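PDB 3IPJ: PTS system, IIabc component from Clostridium difficile, which probably relays phosphate, as the EIIB domain of a longer sugar-transport protein, through a phosphocysteine to the incoming sugar, which may be trehalose. Local coordinates for residues Y6-A10 with K74-V79; I42-V47 with Q62-I66. All blocks are in the same frame, centred on the assembly; numbering follows the deposited sequence.

How the contacts relate
Both contacts bind helical pieces into the small EIIB domain, on opposite sides of its centre. Contact 1 is helix against helix, 5-17 with 71-79, and only partly buried: apolar groups meet below, while an aromatic ring, a lysine, an amide, a carboxylate and a water occupy its outer margin. Contact 2 is buried and sets the turn and short helix at 42-47 on strand 62-66, with one tyrosine accounting for nearly half of the buried surface and one firm hydroxyl-to-carboxylate bond. The two do not touch, but strand 62-66 precedes helix 71-79 in the chain, and helix 5-17 packs against both 71-79 and the 42-47 segment.

Contact 1 (Y6-A10 with K74-V79); sequences YNKIA and KVYAEV
E78 OE1 receives the amide of N7, ND2 standing 3.1 Å from OE1, and it also lies in a long, weak ion pair with K81. The N7 bond is itself weak: the N-H meets OE1 at 131°, and the amide and carboxylate planes stand 81° apart, close to perpendicular. The other carboxylate oxygen reaches helix 5-17 through water 1. That water accepts from the backbone N of N7 at 2.8 Å and donates weakly to E78 OE2. N7 N belongs to the first turn of its helix, where no earlier carbonyl of the helix is available, and a carboxylate near this end would probably be stabilised by the helix dipole. With CG beside its own backbone N, E78 lays CG 3.4 Å from N7 N; the bend at chi2 then turns the carboxylate toward the start of the other helix.

Beside this polar patch, K74 runs alongside the ring of Y6, both side chains pointing the same way. K74 CB sits over one face, 3.7 Å from the centroid of the Y6 ring and almost along its normal, a CH-pi contact. Farther out, K74 CD comes within 3.7 Å of Y6 CZ, after which the lysine bends at chi4 and carries its amine away. V75 CG2 approaches the edge of the same ring, at CD1, and also touches I9 CG2. Deeper in, the methyl of A10 lies against V79 CG2 at 3.8 Å and against E78 CB.

The axes of the two short segments come within 8.2 Å and cross steeply, at -69°. Helix 71-79 touches helix 5-17 and also strands 22-27 and 31-36: V75 continues onto L32 of strand 31-36, V79 onto I25 of strand 22-27, and Y76, on its far side, packs on both strands.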
loop_
_atom_site.group_PDB
_atom_site.type_symbol
_atom_site.label_atom_id
_atom_site.label_comp_id
_atom_site.label_asym_id
_atom_site.label_seq_id
_atom_site.Cartn_x
_atom_site.Cartn_y
_atom_site.Cartn_z
ATOM N N TYR A 6 -12.052 1.717 -2.267
ATOM C CA TYR A 6 -10.714 1.096 -2.058
ATOM C C TYR A 6 -9.676 1.544 -3.054
ATOM O O TYR A 6 -8.457 1.600 -2.767
ATOM C CB TYR A 6 -10.791 -0.427 -2.008
ATOM C CG TYR A 6 -11.711 -0.823 -0.878
ATOM C CD1 TYR A 6 -11.333 -0.675 0.473
ATOM C CD2 TYR A 6 -12.998 -1.282 -1.162
ATOM C CE1 TYR A 6 -12.208 -0.999 1.469
ATOM C CE2 TYR A 6 -13.876 -1.595 -0.152
ATOM C CZ TYR A 6 -13.473 -1.461 1.145
ATOM O OH TYR A 6 -14.397 -1.738 2.101
ATOM N N ASN A 7 -10.163 1.862 -4.244
ATOM C CA ASN A 7 -9.303 2.450 -5.271
ATOM C C ASN A 7 -8.934 3.918 -4.955
ATOM O O ASN A 7 -7.803 4.310 -5.246
ATOM C CB ASN A 7 -9.959 2.271 -6.624
ATOM C CG ASN A 7 -9.075 2.700 -7.748
ATOM O OD1 ASN A 7 -9.267 3.794 -8.275
ATOM N ND2 ASN A 7 -8.090 1.839 -8.141
ATOM N N LYS A 8 -9.825 4.689 -4.309
ATOM C CA LYS A 8 -9.495 6.067 -3.829
ATOM C C LYS A 8 -8.386 6.049 -2.751
ATOM O O LYS A 8 -7.411 6.763 -2.848
ATOM C CB LYS A 8 -10.714 6.798 -3.264
ATOM C CG LYS A 8 -11.828 6.914 -4.256
ATOM C CD LYS A 8 -13.102 7.462 -3.619
ATOM C CE LYS A 8 -12.810 8.647 -2.738
ATOM N NZ LYS A 8 -12.773 9.933 -3.532
ATOM N N ILE A 9 -8.552 5.220 -1.720
ATOM C CA ILE A 9 -7.479 5.004 -0.761
ATOM C C ILE A 9 -6.153 4.590 -1.467
ATOM O O ILE A 9 -5.118 5.183 -1.228
ATOM C CB ILE A 9 -7.896 3.923 0.307
ATOM C CG1 ILE A 9 -9.184 4.384 1.073
ATOM C CG2 ILE A 9 -6.693 3.555 1.235
ATOM C CD1 ILE A 9 -9.961 3.260 1.868
ATOM N N ALA A 10 -6.179 3.584 -2.336
ATOM C CA ALA A 10 -4.954 3.157 -3.030
ATOM C C ALA A 10 -4.346 4.345 -3.719
ATOM O O ALA A 10 -3.134 4.568 -3.636
ATOM C CB ALA A 10 -5.257 2.087 -4.072
ATOM N N LYS A 74 -8.656 -5.559 -0.110
ATOM C CA LYS A 74 -9.449 -4.807 -1.078
ATOM C C LYS A 74 -8.618 -3.646 -1.619
ATOM O O LYS A 74 -8.694 -3.309 -2.807
ATOM C CB LYS A 74 -10.735 -4.305 -0.430
ATOM C CG LYS A 74 -11.574 -5.513 0.050
ATOM C CD LYS A 74 -12.828 -5.120 0.948
ATOM C CE LYS A 74 -13.480 -6.398 1.633
ATOM N NZ LYS A 74 -14.423 -7.189 0.817
ATOM N N VAL A 75 -7.786 -3.059 -0.750
ATOM C CA VAL A 75 -6.862 -1.983 -1.200
ATOM C C VAL A 75 -5.733 -2.608 -2.014
ATOM O O VAL A 75 -5.328 -2.078 -3.081
ATOM C CB VAL A 75 -6.323 -1.156 -0.031
ATOM C CG1 VAL A 75 -5.167 -0.191 -0.465
ATOM C CG2 VAL A 75 -7.516 -0.411 0.603
ATOM N N TYR A 76 -5.268 -3.765 -1.563
ATOM C CA TYR A 76 -4.196 -4.404 -2.310
ATOM C C TYR A 76 -4.670 -4.722 -3.768
ATOM O O TYR A 76 -3.939 -4.523 -4.736
ATOM C CB TYR A 76 -3.728 -5.628 -1.524
ATOM C CG TYR A 76 -2.529 -6.221 -2.149
ATOM C CD1 TYR A 76 -1.298 -5.572 -2.087
ATOM C CD2 TYR A 76 -2.604 -7.442 -2.825
ATOM C CE1 TYR A 76 -0.139 -6.128 -2.698
ATOM C CE2 TYR A 76 -1.447 -7.983 -3.438
ATOM C CZ TYR A 76 -0.248 -7.301 -3.347
ATOM O OH TYR A 76 0.836 -7.794 -3.924
ATOM N N ALA A 77 -5.896 -5.232 -3.910
ATOM C CA ALA A 77 -6.463 -5.595 -5.207
ATOM C C ALA A 77 -6.576 -4.375 -6.200
ATOM O O ALA A 77 -6.458 -4.510 -7.450
ATOM C CB ALA A 77 -7.833 -6.289 -4.995
ATOM N N GLU A 78 -6.780 -3.177 -5.647
ATOM C CA GLU A 78 -6.746 -1.976 -6.451
ATOM C C GLU A 78 -5.299 -1.694 -6.877
ATOM O O GLU A 78 -5.038 -1.515 -8.041
ATOM C CB GLU A 78 -7.339 -0.824 -5.656
ATOM C CG GLU A 78 -8.782 -1.104 -5.331
ATOM C CD GLU A 78 -9.637 -1.388 -6.577
ATOM O OE1 GLU A 78 -9.271 -0.946 -7.706
ATOM O OE2 GLU A 78 -10.733 -2.008 -6.412
ATOM N N VAL A 79 -4.360 -1.681 -5.930
ATOM C CA VAL A 79 -2.951 -1.409 -6.285
ATOM C C VAL A 79 -2.420 -2.399 -7.336
ATOM O O VAL A 79 -1.639 -2.019 -8.241
ATOM C CB VAL A 79 -2.034 -1.534 -5.053
ATOM C CG1 VAL A 79 -0.566 -1.579 -5.507
ATOM C CG2 VAL A 79 -2.380 -0.428 -3.948
HETATM O O HOH W 1 -12.422 0.196 -4.638
#

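Contact 2 (I42-V47 with Q62-I66)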
loop_
_atom_site.group_PDB
_atom_site.type_symbol
_atom_site.label_atom_id
_atom_site.label_comp_id
_atom_site.label_asym_id
_atom_site.label_seq_id
_atom_site.Cartn_x
_atom_site.Cartn_y
_atom_site.Cartn_z
ATOM N N ILE A 42 8.181 10.980 2.575
ATOM C CA ILE A 42 6.802 10.525 2.755
ATOM C C ILE A 42 6.242 11.282 3.991
ATOM O O ILE A 42 6.790 11.182 5.107
ATOM C CB ILE A 42 6.723 8.968 3.004
ATOM C CG1 ILE A 42 7.320 8.158 1.845
ATOM C CG2 ILE A 42 5.245 8.508 3.191
ATOM C CD1 ILE A 42 7.239 6.654 2.115
ATOM N N ASN A 43 5.142 12.027 3.773
ATOM C CA ASN A 43 4.527 12.820 4.796
ATOM C C ASN A 43 3.590 11.905 5.621
ATOM O O ASN A 43 2.431 11.632 5.212
ATOM C CB ASN A 43 3.721 13.947 4.119
ATOM C CG ASN A 43 3.078 14.897 5.120
ATOM O OD1 ASN A 43 3.012 14.603 6.322
ATOM N ND2 ASN A 43 2.611 16.051 4.630
ATOM N N ASP A 44 4.084 11.397 6.747
ATOM C CA ASP A 44 3.329 10.384 7.486
ATOM C C ASP A 44 1.972 10.930 7.871
ATOM O O ASP A 44 0.985 10.200 7.892
ATOM C CB ASP A 44 4.043 9.942 8.782
ATOM C CG ASP A 44 5.410 9.247 8.554
ATOM O OD1 ASP A 44 5.833 9.011 7.382
ATOM O OD2 ASP A 44 6.072 8.923 9.599
ATOM N N LYS A 45 1.931 12.207 8.250
ATOM C CA LYS A 45 0.684 12.808 8.762
ATOM C C LYS A 45 -0.409 12.788 7.703
ATOM O O LYS A 45 -1.585 12.666 8.037
ATOM C CB LYS A 45 0.905 14.252 9.231
ATOM C CG LYS A 45 1.921 14.357 10.366
ATOM C CD LYS A 45 1.795 13.250 11.489
ATOM C CE LYS A 45 0.626 13.591 12.437
ATOM N NZ LYS A 45 0.585 12.667 13.600
ATOM N N LYS A 46 -0.010 12.947 6.437
ATOM C CA LYS A 46 -0.973 12.897 5.355
ATOM C C LYS A 46 -1.408 11.470 5.107
ATOM O O LYS A 46 -2.572 11.227 4.763
ATOM C CB LYS A 46 -0.404 13.445 4.038
ATOM C CG LYS A 46 -0.796 14.822 3.700
ATOM C CD LYS A 46 0.257 15.350 2.748
ATOM C CE LYS A 46 -0.038 16.777 2.223
ATOM N NZ LYS A 46 0.904 17.267 1.129
ATOM N N VAL A 47 -0.477 10.521 5.236
ATOM C CA VAL A 47 -0.887 9.143 5.139
ATOM C C VAL A 47 -1.900 8.758 6.205
ATOM O O VAL A 47 -2.885 8.109 5.909
ATOM C CB VAL A 47 0.298 8.157 5.183
ATOM C CG1 VAL A 47 -0.259 6.746 5.037
ATOM C CG2 VAL A 47 1.311 8.484 4.015
ATOM N N GLN A 62 10.574 -0.993 5.118
ATOM C CA GLN A 62 9.130 -1.173 4.874
ATOM C C GLN A 62 8.320 -0.026 5.477
ATOM O O GLN A 62 8.313 0.177 6.709
ATOM C CB GLN A 62 8.620 -2.470 5.523
ATOM C CG GLN A 62 9.035 -3.736 4.803
ATOM C CD GLN A 62 8.392 -4.970 5.436
ATOM O OE1 GLN A 62 9.084 -5.971 5.793
ATOM N NE2 GLN A 62 7.099 -4.919 5.582
ATOM N N TYR A 63 7.593 0.673 4.597
ATOM C CA TYR A 63 6.572 1.643 5.010
ATOM C C TYR A 63 5.202 0.902 5.169
ATOM O O TYR A 63 4.633 0.448 4.191
ATOM C CB TYR A 63 6.488 2.735 3.941
ATOM C CG TYR A 63 5.824 3.986 4.451
ATOM C CD1 TYR A 63 6.554 4.921 5.158
ATOM C CD2 TYR A 63 4.448 4.207 4.268
ATOM C CE1 TYR A 63 5.968 6.071 5.638
ATOM C CE2 TYR A 63 3.817 5.341 4.754
ATOM C CZ TYR A 63 4.581 6.277 5.434
ATOM O OH TYR A 63 4.020 7.433 5.898
ATOM N N GLN A 64 4.689 0.769 6.410
ATOM C CA GLN A 64 3.589 -0.123 6.684
ATOM C C GLN A 64 2.358 0.756 6.987
ATOM O O GLN A 64 2.434 1.678 7.818
ATOM C CB GLN A 64 3.945 -1.038 7.830
ATOM C CG GLN A 64 5.265 -1.730 7.548
ATOM C CD GLN A 64 5.653 -2.723 8.655
ATOM O OE1 GLN A 64 4.847 -3.022 9.540
ATOM N NE2 GLN A 64 6.899 -3.235 8.610
ATOM N N ILE A 65 1.249 0.487 6.291
ATOM C CA ILE A 65 0.044 1.238 6.498
ATOM C C ILE A 65 -0.953 0.276 7.056
ATOM O O ILE A 65 -1.301 -0.706 6.391
ATOM C CB ILE A 65 -0.486 1.730 5.174
ATOM C CG1 ILE A 65 0.595 2.641 4.537
ATOM C CG2 ILE A 65 -1.847 2.384 5.333
ATOM C CD1 ILE A 65 1.313 1.980 3.429
ATOM N N ILE A 66 -1.398 0.523 8.293
ATOM C CA ILE A 66 -2.322 -0.415 8.937
ATOM C C ILE A 66 -3.742 -0.108 8.432
ATOM O O ILE A 66 -4.254 0.998 8.648
ATOM C CB ILE A 66 -2.339 -0.322 10.453
ATOM C CG1 ILE A 66 -0.910 -0.248 11.032
ATOM C CG2 ILE A 66 -3.141 -1.509 11.011
ATOM C CD1 ILE A 66 -0.878 0.063 12.578
#
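The ring of Y63 has I42 CD1 over one face and D44 OD1 at its edge, in its plane. I42 CD1 is 3.8 Å from the centroid of the Y63 ring and 21° off the normal, a CH-pi contact displaced toward Y63 CD1. This is the helix-on-sheet packing of the EIIB domain, an antiparallel sheet of four strands in the order 1-2-4-3 with its helices laid against it. Y63 leaves strand 62-66, an inner strand; chi1 of -161° sets CG anti to the backbone N and swings the ring out to the start of helix 44-48.

I42 runs alongside Y63 but points the opposite way. The second isoleucine branch lies farther along the ring: I42 CG2 comes within 3.2 Å of Y63 CZ, a contact short enough to be strained, and is equally near the hydroxyl. V47 points back against the tyrosine, its CG2 3.5 Å from Y63 OH and oblique to the ring.

The hydroxyl, walled in by these methyl groups, donates to D44 OD1, with Y63 OH at 2.8 Å. It meets that oxygen from above the carboxylate, 52° out of its plane, with the carboxylate turned well away from the ring plane. The other oxygen, OD2, forms a salt bridge with R39, a residue that Y63 also touches; this would help to fix the carboxylate that accepts from the hydroxyl. Next to D44, N43 occupies the N-cap position of the helix, its OD1 taking weak bonds from the backbone N of K45 and of K46.

V47 and I42 also pack against helix 5-17, V47 on L13 and I16, I42 on I17. Farther down the strand, the other V47 methyl, CG1, rests 4.2 Å from I65 CG1.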